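PDB 7DVR: HTH marR-type domain-containing protein from Streptococcus agalactiae serotype III, which senses heme as the MarR-family regulator PefR and probably acts as a DNA-binding transcription factor. Local coordinates for the interface of chains A and B. Residues are numbered along the deposited sequence; one frame, centred on the assembly and turned at random. Chains: chain A/B, HTH marR-type domain-containing protein.

Contact 1: the interface of chains A and B. Residues chain A 12-13, 15-16, 19; chain B 4-5, 9.
B:Arg9 reaches over to A:Asn13 and A:Glu16, joining the 4-25 helices of two subunits of a MarR-type, winged helix-turn-helix regulator, a family that commonly pairs through its terminal helices. The polar part converges on one guanidinium nitrogen. NH2 of B:Arg9 gives a hydrogen bond of 2.8 Å to the side-chain amide oxygen OD1 of A:Asn13, which it meets in the carbonyl plane at a C=O...N angle of 158°. NH2 of B:Arg9 also stands 2.8 Å from the carboxylate oxygen OE1 of A:Glu16, a salt bridge and hydrogen bond close to straight at the hydrogen. Both acceptors lie close to the guanidinium plane, which probably helps to set the rotation of the group. The carboxylate is nevertheless turned, its plane 59° from the guanidinium, and OE1 is approached from above that plane. A weak hydrogen bond from NH1 of B:Arg9 to OE2 of A:Glu16 makes the pairing a lopsided one. The B:Arg9 chain runs extended from CG to NE, carrying the charge over A:Val12, whose CG1 lies 3.7 Å from NE of B:Arg9.

Apolar contact centres on B:Leu5, which hides 89 Å² against chain A. Its CD1 packs 3.4 Å from CG of A:Glu16, the two side chains crossing almost at right angles. The other branch, CD2 of B:Leu5, touches CG1 of A:Val12 at 3.8 Å and CD2 of A:Leu15 at 3.9 Å. With CG of A:Glu16 anti to the backbone N (chi1 -166°), its methylenes cover B:Leu5 while the carboxylate continues to B:Arg9.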
# COMPACT_ATOMS: atom_id res chain seq x y z
N VAL A 12 -0.55 0.18 -5.03
CA VAL A 12 0.50 -0.85 -4.83
C VAL A 12 0.15 -2.14 -5.64
O VAL A 12 1.06 -2.75 -6.31
CB VAL A 12 0.68 -1.08 -3.31
CG1 VAL A 12 1.76 -2.12 -3.09
CG2 VAL A 12 1.07 0.21 -2.60
N ASN A 13 -1.12 -2.53 -5.66
CA ASN A 13 -1.56 -3.74 -6.41
C ASN A 13 -1.22 -3.58 -7.88
O ASN A 13 -0.77 -4.57 -8.49
CB ASN A 13 -3.03 -4.06 -6.11
CG ASN A 13 -3.25 -4.55 -4.69
OD1 ASN A 13 -2.31 -4.94 -4.00
ND2 ASN A 13 -4.49 -4.49 -4.22
N LEU A 15 1.13 -1.51 -9.23
CA LEU A 15 2.57 -1.63 -9.31
C LEU A 15 3.02 -3.08 -9.25
O LEU A 15 3.91 -3.40 -10.00
CB LEU A 15 3.13 -0.81 -8.16
CG LEU A 15 4.60 -1.00 -7.96
CD1 LEU A 15 5.37 -0.54 -9.17
CD2 LEU A 15 5.02 -0.26 -6.68
N GLU A 16 2.48 -3.91 -8.37
CA GLU A 16 2.86 -5.34 -8.26
C GLU A 16 2.63 -6.04 -9.61
O GLU A 16 3.48 -6.78 -10.09
CB GLU A 16 1.99 -6.00 -7.20
CG GLU A 16 2.50 -7.36 -6.76
CD GLU A 16 1.72 -7.96 -5.60
OE1 GLU A 16 0.50 -7.65 -5.49
OE2 GLU A 16 2.31 -8.76 -4.87
N LEU A 19 5.26 -4.80 -12.26
CA LEU A 19 6.57 -5.39 -12.03
C LEU A 19 6.60 -6.83 -12.43
O LEU A 19 7.56 -7.26 -13.02
CB LEU A 19 6.75 -5.22 -10.52
CG LEU A 19 8.04 -5.63 -9.87
CD1 LEU A 19 9.25 -5.17 -10.67
CD2 LEU A 19 8.00 -5.02 -8.48
N PRO B 4 10.20 -2.96 -2.81
CA PRO B 4 9.25 -1.85 -2.98
C PRO B 4 7.85 -2.08 -2.41
O PRO B 4 7.31 -1.21 -1.70
CB PRO B 4 9.08 -1.73 -4.51
CG PRO B 4 9.92 -2.83 -5.15
CD PRO B 4 10.76 -3.46 -4.07
N LEU B 5 7.30 -3.27 -2.68
CA LEU B 5 5.90 -3.67 -2.34
C LEU B 5 5.79 -3.91 -0.82
O LEU B 5 4.79 -3.47 -0.16
CB LEU B 5 5.53 -4.91 -3.18
CG LEU B 5 5.51 -4.78 -4.73
CD1 LEU B 5 5.33 -6.15 -5.40
CD2 LEU B 5 4.42 -3.84 -5.21
N ARG B 9 3.54 -1.61 1.69
CA ARG B 9 2.44 -2.28 2.44
C ARG B 9 2.62 -2.11 3.94
O ARG B 9 1.60 -1.86 4.63
CB ARG B 9 2.38 -3.73 2.01
CG ARG B 9 1.48 -3.91 0.79
CD ARG B 9 1.62 -5.21 0.01
NE ARG B 9 0.81 -5.19 -1.22
CZ ARG B 9 1.10 -5.90 -2.31
NH1 ARG B 9 2.14 -6.71 -2.33
NH2 ARG B 9 0.33 -5.82 -3.37

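Contact 2: the interface of chains A and B. Residues chain A 117-119, 121; chain B 132, 135-136, 139.
B:Asn139, at the end of helix 123-139, meets the backbone of chain A where helix 97-117 gives way to the segment 118-121. Starting at the root, CB of B:Asn139 lies 3.9 Å from the carbonyl oxygen O of A:Met117, a contact without polar character. CG follows, placed anti to its own carbonyl carbon (chi1 -71°), and directs the amide towards two main-chain oxygens of the partner. At the tip, ND2 donates to both. ND2 of B:Asn139 lies 2.8 Å from the carbonyl oxygen O of A:Ala119 and arrives in the carbonyl plane on a lone pair, with 160° at the hydrogen. ND2 of B:Asn139 is 2.9 Å from the carbonyl oxygen O of A:Met117, a bond similarly straight at the hydrogen (165°), but the donor stands above that carbonyl plane and not on a lone pair. Both acceptors lie close to the amide plane of B:Asn139, and the pair of bonds probably holds the side-chain amide in this orientation. The other tip atom, OD1 of B:Asn139, comes no closer than 3.9 Å to O of A:Ala119, consistent with the nitrogen facing the acceptors.

Beside this polar grip, CD1 of A:Ile121 packs 3.7 Å from CD2 of B:Leu136, the two side chains crossing at about a right angle. One atom back, CG1 of A:Ile121 lies 3.9 Å from the methyl CG2 of B:Thr135, and these two side chains run past each other in opposite senses.

In the fold, the site lies where the segment joining helices 97-117 and 123-139 of chain A rests against the C-terminal part of helix 123-139 of chain B.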
# COMPACT_ATOMS: atom_id res chain seq x y z
N MET A 117 9.96 4.03 -15.11
CA MET A 117 9.14 4.49 -13.98
C MET A 117 9.42 5.95 -13.63
O MET A 117 8.51 6.67 -13.08
CB MET A 117 9.50 3.65 -12.77
CG MET A 117 8.86 2.29 -12.76
SD MET A 117 9.08 1.54 -11.13
CE MET A 117 10.85 1.36 -11.06
N LEU A 118 10.66 6.35 -13.82
CA LEU A 118 11.10 7.63 -13.24
C LEU A 118 11.16 8.68 -14.34
O LEU A 118 11.62 9.79 -14.05
CB LEU A 118 12.47 7.50 -12.55
CG LEU A 118 12.55 6.58 -11.34
CD1 LEU A 118 13.95 6.57 -10.72
CD2 LEU A 118 11.51 6.97 -10.30
N ALA A 119 10.67 8.36 -15.53
CA ALA A 119 10.65 9.35 -16.63
C ALA A 119 9.74 10.51 -16.23
O ALA A 119 8.58 10.29 -15.82
CB ALA A 119 10.22 8.74 -17.92
N ILE A 121 10.38 12.75 -13.85
CA ILE A 121 10.53 13.01 -12.39
C ILE A 121 11.98 13.41 -12.05
O ILE A 121 12.90 12.65 -12.36
CB ILE A 121 10.07 11.77 -11.57
CG1 ILE A 121 8.61 11.40 -11.83
CG2 ILE A 121 10.30 12.02 -10.10
CD1 ILE A 121 8.25 9.95 -11.46
N VAL B 132 4.30 13.52 -8.16
CA VAL B 132 5.22 12.40 -8.41
C VAL B 132 4.40 11.11 -8.48
O VAL B 132 4.66 10.28 -9.34
CB VAL B 132 6.31 12.37 -7.35
CG1 VAL B 132 7.08 11.10 -7.48
CG2 VAL B 132 7.23 13.58 -7.52
N THR B 135 2.54 10.93 -11.71
CA THR B 135 3.43 10.61 -12.84
C THR B 135 3.80 9.12 -12.78
O THR B 135 3.83 8.50 -13.84
CB THR B 135 4.64 11.53 -12.88
OG1 THR B 135 4.18 12.88 -12.84
CG2 THR B 135 5.47 11.29 -14.12
N LEU B 136 4.07 8.60 -11.59
CA LEU B 136 4.40 7.16 -11.38
C LEU B 136 3.22 6.33 -11.88
O LEU B 136 3.46 5.38 -12.65
CB LEU B 136 4.65 6.91 -9.89
CG LEU B 136 6.01 7.35 -9.36
CD1 LEU B 136 6.19 7.01 -7.89
CD2 LEU B 136 7.13 6.72 -10.17
N ASN B 139 3.14 6.43 -15.69
CA ASN B 139 4.28 5.71 -16.33
C ASN B 139 4.03 4.18 -16.26
O ASN B 139 4.44 3.49 -17.17
CB ASN B 139 5.62 6.06 -15.68
CG ASN B 139 6.07 7.47 -16.00
OD1 ASN B 139 5.47 8.14 -16.83
ND2 ASN B 139 7.11 7.94 -15.33

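The C-alpha centres of contact 1 and contact 2 are about 15 Å apart, and the two share no residue. Contact 1 pairs the N-terminal helices 4-25 of both chains, whereas contact 2 uses the end of helix 97-117, the following segment and helix 123-139. Two-fold symmetry repeats each with the chains exchanged, so both terminal regions contribute to one dimer interface. A:Leu15 of contact 1 and A:Met117 and A:Leu118 of contact 2 also belong to the heme pocket, as does the iron-binding A:His114 nearby on helix 97-117; heme could therefore plausibly influence subunit packing.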